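Local coordinates for protein uncharacterized oxidoreductase yvaA (PDB 3GDO) that catalyses the reversible, NADPH-dependent reduction of scyllo-inosose to scyllo-inositol as a member of the Gfo/Idh/MocA oxidoreductase family, at residues V92-E95 with K96-A100; H123-R126 with W127-D130; F131-I134 with K135-S139; R264-D268 with D269-A273; Y302-Y305 with Y306-A310. All coordinates share one frame; numbering follows the deposited sequence.

Interaction 1. Residues V92-E95 with K96-A100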
# COMPACT_ATOMS: atom_id res chain seq x y z
N VAL B 92 -5.19 -32.27 -18.50
CA VAL B 92 -6.23 -31.33 -18.01
C VAL B 92 -5.62 -29.96 -17.74
O VAL B 92 -4.54 -29.85 -17.11
CB VAL B 92 -6.95 -31.85 -16.73
CG1 VAL B 92 -7.91 -30.78 -16.13
CG2 VAL B 92 -7.76 -33.10 -17.02
N VAL B 93 -6.27 -28.94 -18.29
CA VAL B 93 -6.09 -27.52 -17.92
C VAL B 93 -7.29 -27.07 -17.06
O VAL B 93 -8.43 -27.18 -17.50
CB VAL B 93 -5.98 -26.60 -19.16
CG1 VAL B 93 -6.07 -25.05 -18.76
CG2 VAL B 93 -4.70 -26.90 -19.99
N MET B 94 -7.00 -26.59 -15.85
CA MET B 94 -8.03 -26.15 -14.89
C MET B 94 -8.00 -24.62 -14.85
O MET B 94 -6.93 -24.02 -15.03
CB MET B 94 -7.70 -26.63 -13.45
CG MET B 94 -7.35 -28.10 -13.22
SD MET B 94 -7.07 -28.55 -11.48
CE MET B 94 -8.67 -28.40 -10.76
N GLU B 95 -9.13 -23.98 -14.57
CA GLU B 95 -9.11 -22.52 -14.36
C GLU B 95 -8.53 -22.21 -12.98
O GLU B 95 -8.47 -23.09 -12.11
CB GLU B 95 -10.50 -21.87 -14.52
CG GLU B 95 -10.79 -21.26 -15.90
CD GLU B 95 -10.02 -19.96 -16.22
OE1 GLU B 95 -9.13 -19.52 -15.41
OE2 GLU B 95 -10.30 -19.40 -17.31
N LYS B 96 -8.04 -20.98 -12.80
CA LYS B 96 -7.77 -20.49 -11.45
C LYS B 96 -9.11 -20.07 -10.81
O LYS B 96 -10.06 -19.82 -11.52
CB LYS B 96 -6.78 -19.32 -11.45
CG LYS B 96 -6.97 -18.27 -12.55
CD LYS B 96 -8.28 -17.49 -12.44
CE LYS B 96 -8.39 -16.74 -11.14
NZ LYS B 96 -9.59 -15.90 -11.14
N PRO B 97 -9.23 -20.06 -9.47
CA PRO B 97 -8.32 -20.61 -8.50
C PRO B 97 -8.47 -22.11 -8.59
O PRO B 97 -9.59 -22.59 -8.76
CB PRO B 97 -8.85 -20.07 -7.18
CG PRO B 97 -10.35 -19.98 -7.41
CD PRO B 97 -10.45 -19.52 -8.83
N MET B 98 -7.36 -22.83 -8.50
CA MET B 98 -7.34 -24.30 -8.69
C MET B 98 -8.48 -25.02 -7.92
O MET B 98 -9.34 -25.63 -8.55
CB MET B 98 -5.95 -24.83 -8.30
CG MET B 98 -5.68 -26.32 -8.55
SD MET B 98 -4.05 -26.79 -7.88
CE MET B 98 -4.10 -28.49 -8.51
N THR B 99 -8.48 -24.93 -6.60
CA THR B 99 -9.56 -25.49 -5.76
C THR B 99 -9.77 -24.57 -4.55
O THR B 99 -9.00 -23.63 -4.37
CB THR B 99 -9.19 -26.88 -5.20
OG1 THR B 99 -7.88 -26.82 -4.64
CG2 THR B 99 -9.24 -27.95 -6.30
N ALA B 100 -10.74 -24.86 -3.68
CA ALA B 100 -10.88 -24.11 -2.44
C ALA B 100 -9.78 -24.41 -1.39
O ALA B 100 -9.40 -23.54 -0.61
CB ALA B 100 -12.28 -24.32 -1.83
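Met94 meets Met98 across the bend by which the chain leaves strand 91-95 of the parallel Rossmann sheet. The bend holds Glu95, Lys96 and Pro97, the Glu-Lys-Pro signature of the Gfo/Idh/MocA family, which in relatives lies beside the cofactor and the substrate; here the peptide bond before Pro97 is cis. Along the strand, Val92 makes backbone hydrogen bonds to Leu118 and Ser120, Val93 to Val69 and Val71, and Met94 to Ser120. Met94 is the first residue to reach across. Its chain runs straight to SD, which rests 3.9 Å from Met98 CG, and a turn at the last torsion (chi3 68°) then brings CE to 3.6 Å from Met98 O. That carbonyl oxygen also hydrogen-bonds to His78; Met94 packs against Thr82, Leu108 and Leu119, and Met98 on Val121. Glu95 follows. Its OE1 takes the backbone N of Lys96 at 3.2 Å on its anti lone pair, a bent bond (136°) to be read with caution because Glu95 is modelled in two conformers, while OE2 hydrogen-bonds to His21. Lys96 folds back on itself, and its ammonium group forms a salt bridge with Asp177 of helix 174-190. Its aliphatic part stays beside the glutamate, with Lys96 CD 3.7 Å from Glu95 OE1 and Lys96 NZ 5.6 Å from that same oxygen.

Interaction 2. Residues H123-R126 with W127-D130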
# COMPACT_ATOMS: atom_id res chain seq x y z
N HIS B 123 -3.06 -19.99 -14.98
CA HIS B 123 -2.59 -18.73 -14.38
C HIS B 123 -1.98 -17.88 -15.46
O HIS B 123 -0.76 -17.68 -15.54
CB HIS B 123 -1.61 -18.97 -13.22
CG HIS B 123 -2.30 -19.25 -11.92
ND1 HIS B 123 -3.02 -18.29 -11.23
CD2 HIS B 123 -2.41 -20.39 -11.19
CE1 HIS B 123 -3.51 -18.81 -10.12
NE2 HIS B 123 -3.16 -20.09 -10.07
N ASN B 124 -2.87 -17.40 -16.33
CA ASN B 124 -2.41 -16.73 -17.53
C ASN B 124 -1.91 -15.32 -17.30
O ASN B 124 -1.30 -14.77 -18.19
CB ASN B 124 -3.45 -16.78 -18.65
CG ASN B 124 -4.69 -15.97 -18.35
OD1 ASN B 124 -5.12 -15.84 -17.22
ND2 ASN B 124 -5.29 -15.43 -19.40
N ARG B 125 -2.18 -14.73 -16.12
CA ARG B 125 -1.65 -13.38 -15.82
C ARG B 125 -0.12 -13.36 -15.75
O ARG B 125 0.45 -12.28 -15.60
CB ARG B 125 -2.22 -12.76 -14.51
CG ARG B 125 -3.71 -12.44 -14.46
CD ARG B 125 -4.41 -12.61 -15.75
NE ARG B 125 -5.70 -11.95 -15.74
CZ ARG B 125 -6.84 -12.51 -16.15
NH1 ARG B 125 -6.89 -13.77 -16.59
NH2 ARG B 125 -7.96 -11.80 -16.13
N ARG B 126 0.54 -14.51 -15.83
CA ARG B 126 1.99 -14.49 -16.02
C ARG B 126 2.33 -13.99 -17.42
O ARG B 126 3.48 -13.70 -17.69
CB ARG B 126 2.65 -15.85 -15.81
CG ARG B 126 2.55 -16.43 -14.41
CD ARG B 126 3.28 -17.77 -14.34
NE ARG B 126 2.94 -18.49 -13.13
CZ ARG B 126 3.40 -19.70 -12.81
NH1 ARG B 126 4.25 -20.36 -13.61
NH2 ARG B 126 2.99 -20.26 -11.68
N TRP B 127 1.35 -13.94 -18.32
CA TRP B 127 1.58 -13.37 -19.69
C TRP B 127 0.83 -12.05 -19.95
O TRP B 127 0.60 -11.67 -21.11
CB TRP B 127 1.39 -14.46 -20.81
CG TRP B 127 2.39 -15.62 -20.62
CD1 TRP B 127 3.66 -15.74 -21.17
CD2 TRP B 127 2.21 -16.77 -19.78
NE1 TRP B 127 4.27 -16.88 -20.71
CE2 TRP B 127 3.40 -17.54 -19.86
CE3 TRP B 127 1.17 -17.20 -18.93
CZ2 TRP B 127 3.57 -18.72 -19.15
CZ3 TRP B 127 1.34 -18.39 -18.23
CH2 TRP B 127 2.53 -19.14 -18.36
N ASP B 128 0.44 -11.36 -18.87
CA ASP B 128 -0.06 -9.97 -18.92
C ASP B 128 1.09 -9.04 -19.35
O ASP B 128 2.26 -9.28 -18.98
CB ASP B 128 -0.58 -9.51 -17.55
CG ASP B 128 -2.03 -9.89 -17.31
OD1 ASP B 128 -2.60 -10.67 -18.09
OD2 ASP B 128 -2.63 -9.37 -16.32
N ASN B 129 0.77 -8.01 -20.14
CA ASN B 129 1.82 -7.07 -20.57
C ASN B 129 2.70 -6.53 -19.44
O ASN B 129 3.94 -6.63 -19.50
CB ASN B 129 1.29 -5.95 -21.50
CG ASN B 129 -0.00 -5.27 -21.02
OD1 ASN B 129 -0.36 -5.22 -19.81
ND2 ASN B 129 -0.71 -4.72 -21.98
N ASP B 130 2.07 -5.98 -18.40
CA ASP B 130 2.81 -5.36 -17.31
C ASP B 130 3.76 -6.35 -16.64
O ASP B 130 4.95 -6.05 -16.42
CB ASP B 130 1.86 -4.69 -16.28
CG ASP B 130 0.61 -5.53 -15.97
OD1 ASP B 130 0.66 -6.78 -16.07
OD2 ASP B 130 -0.45 -4.93 -15.59
O HOH W 1 -5.25 -9.31 -16.04
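Trp127 and Asn124 are joined by the main bond of a short 3-10 turn ahead of helix 129-139: Trp127 N donates to Asn124 O at 2.8 Å. A second backbone bond, from Asp128 N to Arg125 O, is weak at 3.4 Å. Among the polar side chains, Arg125 and Asp128 show how opposite charges can be coupled without a direct salt bridge. Arg125 NE lies 4.1 Å from Asp128 OD2, and one water bridges them, accepting from NE at 2.7 Å and donating to OD2 at 2.6 Å. The guanidinium is further steadied at its edge, where NH1 gives an in-plane bond of 2.8 Å to Asn124 OD1, and by a salt bridge from NH2 to Glu257. Asp128 sits at the N-cap position, yet its OD1 is spent on Tyr302 and its side chain makes no capping bond. The apolar part is a CH-pi contact: Arg126 CB stands over the six-membered ring of Trp127, 3.9 Å from its centroid and 19° off the normal, while the charged end of Arg126 continues to Asp184 and Glu325. The turn thus links strand 119-122 to helix 129-139, with helix 174-190 against Arg126 and helix 303-315 against Trp127.

Interaction 3. Residues F131-I134 with K135-S139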
# COMPACT_ATOMS: atom_id res chain seq x y z
N PHE B 131 3.24 -7.54 -16.32
CA PHE B 131 4.06 -8.56 -15.69
C PHE B 131 5.23 -8.99 -16.59
O PHE B 131 6.34 -9.18 -16.12
CB PHE B 131 3.23 -9.76 -15.23
CG PHE B 131 3.98 -10.69 -14.33
CD1 PHE B 131 4.33 -10.31 -13.05
CD2 PHE B 131 4.33 -11.96 -14.76
CE1 PHE B 131 5.04 -11.16 -12.23
CE2 PHE B 131 5.05 -12.82 -13.95
CZ PHE B 131 5.39 -12.43 -12.67
N LEU B 132 4.98 -9.10 -17.88
CA LEU B 132 6.04 -9.47 -18.80
C LEU B 132 7.11 -8.40 -18.77
O LEU B 132 8.30 -8.72 -18.79
CB LEU B 132 5.50 -9.68 -20.23
CG LEU B 132 4.75 -11.01 -20.45
CD1 LEU B 132 4.36 -11.12 -21.92
CD2 LEU B 132 5.58 -12.25 -19.98
N THR B 133 6.66 -7.14 -18.73
CA THR B 133 7.58 -5.98 -18.70
C THR B 133 8.50 -6.04 -17.48
O THR B 133 9.72 -5.96 -17.62
CB THR B 133 6.79 -4.69 -18.74
OG1 THR B 133 5.90 -4.74 -19.86
CG2 THR B 133 7.72 -3.44 -18.79
N ILE B 134 7.91 -6.20 -16.29
CA ILE B 134 8.64 -6.52 -15.05
C ILE B 134 9.68 -7.67 -15.13
O ILE B 134 10.84 -7.50 -14.70
CB ILE B 134 7.66 -6.76 -13.87
CG1 ILE B 134 6.95 -5.44 -13.46
CG2 ILE B 134 8.37 -7.44 -12.66
CD1 ILE B 134 5.52 -5.69 -12.79
N LYS B 135 9.27 -8.83 -15.64
CA LYS B 135 10.23 -9.93 -15.86
C LYS B 135 11.38 -9.52 -16.81
O LYS B 135 12.53 -9.89 -16.60
CB LYS B 135 9.54 -11.19 -16.38
CG LYS B 135 8.88 -12.00 -15.26
CD LYS B 135 8.18 -13.25 -15.78
CE LYS B 135 9.17 -14.25 -16.39
NZ LYS B 135 8.54 -15.57 -16.50
N LYS B 136 11.06 -8.75 -17.84
CA LYS B 136 12.10 -8.27 -18.74
C LYS B 136 13.08 -7.29 -18.03
O LYS B 136 14.31 -7.41 -18.19
CB LYS B 136 11.48 -7.64 -19.98
CG LYS B 136 12.47 -7.47 -21.12
CD LYS B 136 11.88 -6.59 -22.19
CE LYS B 136 12.59 -6.79 -23.52
NZ LYS B 136 12.56 -5.51 -24.29
N LEU B 137 12.54 -6.37 -17.23
CA LEU B 137 13.39 -5.47 -16.46
C LEU B 137 14.25 -6.23 -15.46
O LEU B 137 15.43 -5.88 -15.27
CB LEU B 137 12.58 -4.40 -15.74
CG LEU B 137 11.91 -3.37 -16.62
CD1 LEU B 137 10.84 -2.63 -15.82
CD2 LEU B 137 12.94 -2.40 -17.23
N ILE B 138 13.69 -7.25 -14.82
CA ILE B 138 14.45 -8.01 -13.85
C ILE B 138 15.63 -8.72 -14.57
O ILE B 138 16.78 -8.65 -14.11
CB ILE B 138 13.56 -9.01 -13.06
CG1 ILE B 138 12.65 -8.23 -12.08
CG2 ILE B 138 14.42 -10.05 -12.29
CD1 ILE B 138 11.66 -9.09 -11.33
N SER B 139 15.34 -9.36 -15.70
CA SER B 139 16.34 -10.18 -16.39
C SER B 139 17.47 -9.29 -16.95
O SER B 139 18.63 -9.69 -16.98
CB SER B 139 15.72 -11.02 -17.49
OG SER B 139 15.49 -10.21 -18.64
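Phe131 and Lys135, one turn apart on helix 129-139, meet through the ring and the aliphatic part of the lysine. With CG of Phe131 anti to the backbone N (chi1 -168°), the ring leans forward along the helix, and its CE2 lies 3.7 Å from Lys135 CD. The lysine runs straight as far as CD and then bends (chi3 65°), which carries its ammonium group past the ring to a hydrogen bond with His188 of helix 174-190. A similar pairing joins Ile134 to Ile138. Ile134 directs its CG2 branch forward, and the CD1 methyl of Ile138 closes on it at 3.9 Å. The CG1 branch of Ile138 also passes close to Ile134 O, at 3.3 Å. Thr133 and Leu137 are looser neighbours, their CG2 and CD1 methyls 4.4 Å apart. Thr133 OG1 turns back to the carbonyl of Asn129 and also meets the backbone N of Val298. At the far end Ser139 OG donates to Lys136 O at 3.1 Å. Beneath these side chains run the ordinary i to i+4 bonds, the straightest from Lys135 N to Phe131 O at 3.0 Å (174°). The chemistry is that of an amphipathic helix: Thr133, Ile134 and Leu137 pack on Phe248 of the large mixed sheet, Phe131 and Ile138 on helix 174-190, and lysine chains spend their methylenes on apolar neighbours while their charged ends lead outward or to a polar partner.

Interaction 4. Residues R264-D268 with D269-A273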
# COMPACT_ATOMS: atom_id res chain seq x y z
N ARG B 264 -12.50 -9.90 -30.62
CA ARG B 264 -11.25 -9.87 -31.38
C ARG B 264 -10.39 -11.10 -31.08
O ARG B 264 -10.55 -11.74 -30.03
CB ARG B 264 -10.47 -8.56 -31.13
CG ARG B 264 -11.20 -7.28 -31.57
CD ARG B 264 -10.29 -6.04 -31.55
NE ARG B 264 -10.06 -5.50 -30.21
CZ ARG B 264 -10.84 -4.61 -29.61
NH1 ARG B 264 -11.91 -4.17 -30.24
NH2 ARG B 264 -10.57 -4.17 -28.39
N LYS B 265 -9.52 -11.44 -32.01
CA LYS B 265 -8.67 -12.63 -31.92
C LYS B 265 -7.26 -12.17 -32.10
O LYS B 265 -7.06 -11.13 -32.70
CB LYS B 265 -8.99 -13.60 -33.07
CG LYS B 265 -10.06 -14.63 -32.76
CD LYS B 265 -10.22 -15.61 -33.93
CE LYS B 265 -11.68 -16.01 -34.10
NZ LYS B 265 -12.24 -16.59 -32.82
N PRO B 266 -6.27 -12.93 -31.60
CA PRO B 266 -4.86 -12.63 -31.90
C PRO B 266 -4.53 -12.94 -33.37
O PRO B 266 -4.66 -14.08 -33.79
CB PRO B 266 -4.09 -13.56 -30.98
CG PRO B 266 -5.09 -14.08 -29.97
CD PRO B 266 -6.41 -14.04 -30.64
N GLU B 267 -4.13 -11.93 -34.15
CA GLU B 267 -3.93 -12.15 -35.59
C GLU B 267 -2.72 -11.43 -36.13
O GLU B 267 -2.28 -11.73 -37.25
CB GLU B 267 -5.16 -11.73 -36.38
CG GLU B 267 -6.14 -12.87 -36.59
CD GLU B 267 -7.59 -12.40 -36.58
OE1 GLU B 267 -7.83 -11.17 -36.51
OE2 GLU B 267 -8.49 -13.27 -36.64
N ASP B 268 -2.20 -10.48 -35.36
CA ASP B 268 -0.97 -9.79 -35.72
C ASP B 268 -0.18 -9.39 -34.48
O ASP B 268 -0.59 -9.70 -33.35
CB ASP B 268 -1.27 -8.55 -36.57
CG ASP B 268 -2.10 -7.53 -35.83
OD1 ASP B 268 -3.09 -7.05 -36.40
OD2 ASP B 268 -1.79 -7.22 -34.66
N ASP B 269 0.94 -8.69 -34.69
CA ASP B 269 1.89 -8.31 -33.63
C ASP B 269 1.40 -7.22 -32.65
O ASP B 269 2.02 -6.98 -31.62
CB ASP B 269 3.20 -7.88 -34.28
CG ASP B 269 3.68 -8.91 -35.28
OD1 ASP B 269 4.05 -10.03 -34.85
OD2 ASP B 269 3.63 -8.61 -36.51
N SER B 270 0.29 -6.58 -32.99
CA SER B 270 -0.32 -5.58 -32.12
C SER B 270 -1.23 -6.19 -31.03
O SER B 270 -1.84 -5.46 -30.26
CB SER B 270 -1.12 -4.59 -32.97
OG SER B 270 -2.42 -5.09 -33.23
N TRP B 271 -1.34 -7.52 -30.98
CA TRP B 271 -2.09 -8.15 -29.90
C TRP B 271 -1.38 -7.96 -28.55
O TRP B 271 -0.17 -8.19 -28.43
CB TRP B 271 -2.35 -9.64 -30.17
CG TRP B 271 -3.16 -10.28 -29.08
CD1 TRP B 271 -2.68 -10.90 -27.96
CD2 TRP B 271 -4.60 -10.32 -28.98
NE1 TRP B 271 -3.72 -11.34 -27.18
CE2 TRP B 271 -4.91 -11.00 -27.77
CE3 TRP B 271 -5.65 -9.86 -29.79
CZ2 TRP B 271 -6.24 -11.23 -27.35
CZ3 TRP B 271 -6.99 -10.09 -29.37
CH2 TRP B 271 -7.26 -10.77 -28.16
N GLY B 272 -2.16 -7.52 -27.56
CA GLY B 272 -1.68 -7.39 -26.18
C GLY B 272 -0.88 -6.12 -25.89
O GLY B 272 -0.32 -5.97 -24.80
N ALA B 273 -0.84 -5.21 -26.87
CA ALA B 273 -0.11 -3.93 -26.73
C ALA B 273 -0.72 -3.08 -25.60
O ALA B 273 -1.94 -3.02 -25.44
CB ALA B 273 -0.14 -3.13 -28.04
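Asp268 and Ser270 are tied twice through a single oxygen, and the two bonds pin this exposed turn. Asp268 OD2 accepts from Ser270 N at 2.7 Å on its anti side and from Ser270 OG at 2.6 Å on its syn side, both donors lying somewhat out of the carboxylate plane. The first bond closes an Asx turn. Asp268 can reach forward over the turn because its CG sits between the backbone N and the carbonyl carbon (chi1 62°). Asp268 also opens a type I beta turn to Trp271, whose closing bond, Trp271 N to Asp268 O, is weak at 3.3 Å. A type II turn follows from Ser270 to Ala273, with Gly272 at its third position, where a positive phi suits a glycine. The carbonyl oxygens here find partners beyond the loop: that of Trp271 bonds to Asn299 ND2 and that of Gly272 to Asn129 ND2. Trp271 spends its indole N-H on Gln256 OE1 and lays one face under Pro266, whose CG stands 3.9 Å from the centroid of the six-membered ring and 15° off the normal. The rim beyond reaches the backbone, with CZ3 3.4 Å from Lys265 C. A serine in place of Trp271 would probably leave Pro266 without its aromatic partner and Gln256 without the indole donor. Trp271 also touches Ala259 and Leu260 of helix 256-261, while Pro266 touches Leu24 of helix 15-26, so this surface loop joins helix 256-261 of the C-terminal alpha/beta domain to helix 15-26 of the Rossmann domain.

Interaction 5. Residues Y302-Y305 with Y306-A310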
# COMPACT_ATOMS: atom_id res chain seq x y z
N TYR B 302 -1.11 -14.23 -24.08
CA TYR B 302 -1.78 -15.37 -23.46
C TYR B 302 -1.61 -16.66 -24.30
O TYR B 302 -1.66 -17.76 -23.77
CB TYR B 302 -3.30 -15.12 -23.25
CG TYR B 302 -3.69 -14.14 -22.12
CD1 TYR B 302 -2.78 -13.74 -21.14
CD2 TYR B 302 -4.99 -13.65 -22.04
CE1 TYR B 302 -3.15 -12.86 -20.11
CE2 TYR B 302 -5.39 -12.75 -21.00
CZ TYR B 302 -4.47 -12.36 -20.06
OH TYR B 302 -4.84 -11.51 -19.05
N LEU B 303 -1.43 -16.49 -25.61
CA LEU B 303 -1.14 -17.63 -26.53
C LEU B 303 0.01 -18.45 -26.02
O LEU B 303 0.03 -19.70 -26.19
CB LEU B 303 -0.82 -17.14 -27.94
CG LEU B 303 -1.98 -16.51 -28.73
CD1 LEU B 303 -1.47 -16.05 -30.14
CD2 LEU B 303 -3.16 -17.52 -28.85
N THR B 304 0.98 -17.78 -25.39
CA THR B 304 2.19 -18.44 -24.94
C THR B 304 1.86 -19.61 -24.01
O THR B 304 2.47 -20.68 -24.15
CB THR B 304 3.22 -17.43 -24.32
OG1 THR B 304 3.52 -16.42 -25.29
CG2 THR B 304 4.51 -18.09 -23.87
N TYR B 305 0.90 -19.43 -23.08
CA TYR B 305 0.50 -20.55 -22.23
C TYR B 305 0.10 -21.77 -23.11
O TYR B 305 0.51 -22.90 -22.85
CB TYR B 305 -0.67 -20.17 -21.31
CG TYR B 305 -1.22 -21.32 -20.51
CD1 TYR B 305 -0.75 -21.58 -19.23
CD2 TYR B 305 -2.22 -22.13 -21.01
CE1 TYR B 305 -1.25 -22.61 -18.48
CE2 TYR B 305 -2.72 -23.18 -20.26
CZ TYR B 305 -2.22 -23.41 -19.01
OH TYR B 305 -2.70 -24.44 -18.24
N TYR B 306 -0.68 -21.55 -24.15
CA TYR B 306 -1.13 -22.70 -24.92
C TYR B 306 -0.07 -23.30 -25.87
O TYR B 306 -0.10 -24.49 -26.13
CB TYR B 306 -2.48 -22.45 -25.60
CG TYR B 306 -3.66 -22.72 -24.67
CD1 TYR B 306 -3.89 -23.98 -24.17
CD2 TYR B 306 -4.54 -21.69 -24.29
CE1 TYR B 306 -4.94 -24.25 -23.30
CE2 TYR B 306 -5.64 -21.93 -23.44
CZ TYR B 306 -5.82 -23.21 -22.94
OH TYR B 306 -6.87 -23.52 -22.12
N ARG B 307 0.83 -22.48 -26.41
CA ARG B 307 1.95 -23.02 -27.20
C ARG B 307 2.83 -23.89 -26.31
O ARG B 307 3.35 -24.94 -26.74
CB ARG B 307 2.77 -21.91 -27.82
CG ARG B 307 2.04 -21.11 -28.86
CD ARG B 307 2.92 -19.96 -29.39
NE ARG B 307 2.29 -19.35 -30.56
CZ ARG B 307 2.05 -18.06 -30.72
NH1 ARG B 307 2.43 -17.17 -29.82
NH2 ARG B 307 1.50 -17.63 -31.84
N LYS B 308 2.97 -23.49 -25.05
CA LYS B 308 3.76 -24.27 -24.11
C LYS B 308 3.08 -25.57 -23.69
O LYS B 308 3.75 -26.60 -23.62
CB LYS B 308 4.19 -23.44 -22.90
CG LYS B 308 5.62 -22.89 -23.01
CD LYS B 308 5.73 -21.41 -22.60
CE LYS B 308 7.06 -21.13 -21.88
NZ LYS B 308 8.29 -21.51 -22.65
N ILE B 309 1.77 -25.53 -23.43
CA ILE B 309 1.02 -26.74 -23.15
C ILE B 309 1.18 -27.77 -24.31
O ILE B 309 1.40 -28.95 -24.08
CB ILE B 309 -0.51 -26.45 -22.90
CG1 ILE B 309 -0.73 -25.71 -21.57
CG2 ILE B 309 -1.37 -27.75 -22.98
CD1 ILE B 309 -0.67 -26.59 -20.30
N ALA B 310 1.07 -27.29 -25.55
CA ALA B 310 1.29 -28.13 -26.72
C ALA B 310 2.69 -28.77 -26.71
O ALA B 310 2.84 -29.98 -27.00
CB ALA B 310 1.05 -27.34 -27.99
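Leu303 O is gripped by two backbone donors at the start of helix 303-315: Arg307 N at 2.9 Å, nearly along the C=O axis, and Tyr306 N at 2.8 Å in a weak, sharply bent bond. The extra i+3 bond is consistent with a tight first turn; further along, Ile309 N bonds to Tyr305 O in the regular i to i+4 way. The side chains of the buried face form an aromatic cluster. Tyr305 and Tyr306, adjacent in sequence, make a T-shaped pair, the edge of Tyr305 toward the face of Tyr306, with centroids 5.1 Å apart and planes at 88°. Tyr305 takes this place because its CG stands anti to the backbone N (chi1 174°), turning the ring forward along the helix. Its own face is met by Ile309, whose CG1 makes a CH-pi contact 3.9 Å from the centroid, and its hydroxyl hydrogen-bonds to Ser120 as that of Tyr306 does to His21. An alanine in place of Tyr305 is likely to open a gap between Tyr306 and Ile309 and leave Ser120 without this partner. On the outer face Leu303 CB lies over one face of the Arg307 guanidinium, 3.8 Å from NH1, and the Thr304 and Lys308 side chains lie side by side, Thr304 CG2 3.8 Å from Lys308 CD. The aromatic side packs onto Val93 of strand 91-95, with Ile309 also on Leu68 of strand 68-71, while Leu303 and Tyr306 touch helix 15-26.

Overall arrangement
The five local contacts meet where the Rossmann sheet adjoins helices 129-139 and 303-315. Interaction 2 is the hub, touching all the others. It runs directly into interaction 3 on helix 129-139; its Asp128 OD1 lies 2.6 Å from Tyr302 OH of interaction 5 and its Asn129 ND2 3.1 Å from Gly272 O of interaction 4, both probable hydrogen bonds. Its His123 CE1 reaches Lys96 CB of interaction 1 at 3.6 Å, beside the family signature probably lining the active site. Interaction 5 also touches interaction 1, Tyr305 OH 3.5 Å from Val93 CG1, and interaction 4, Leu303 CD1 3.7 Å from Pro266 CB. Interaction 3 stands apart from the signature, its centre about 25 Å from that of interaction 1.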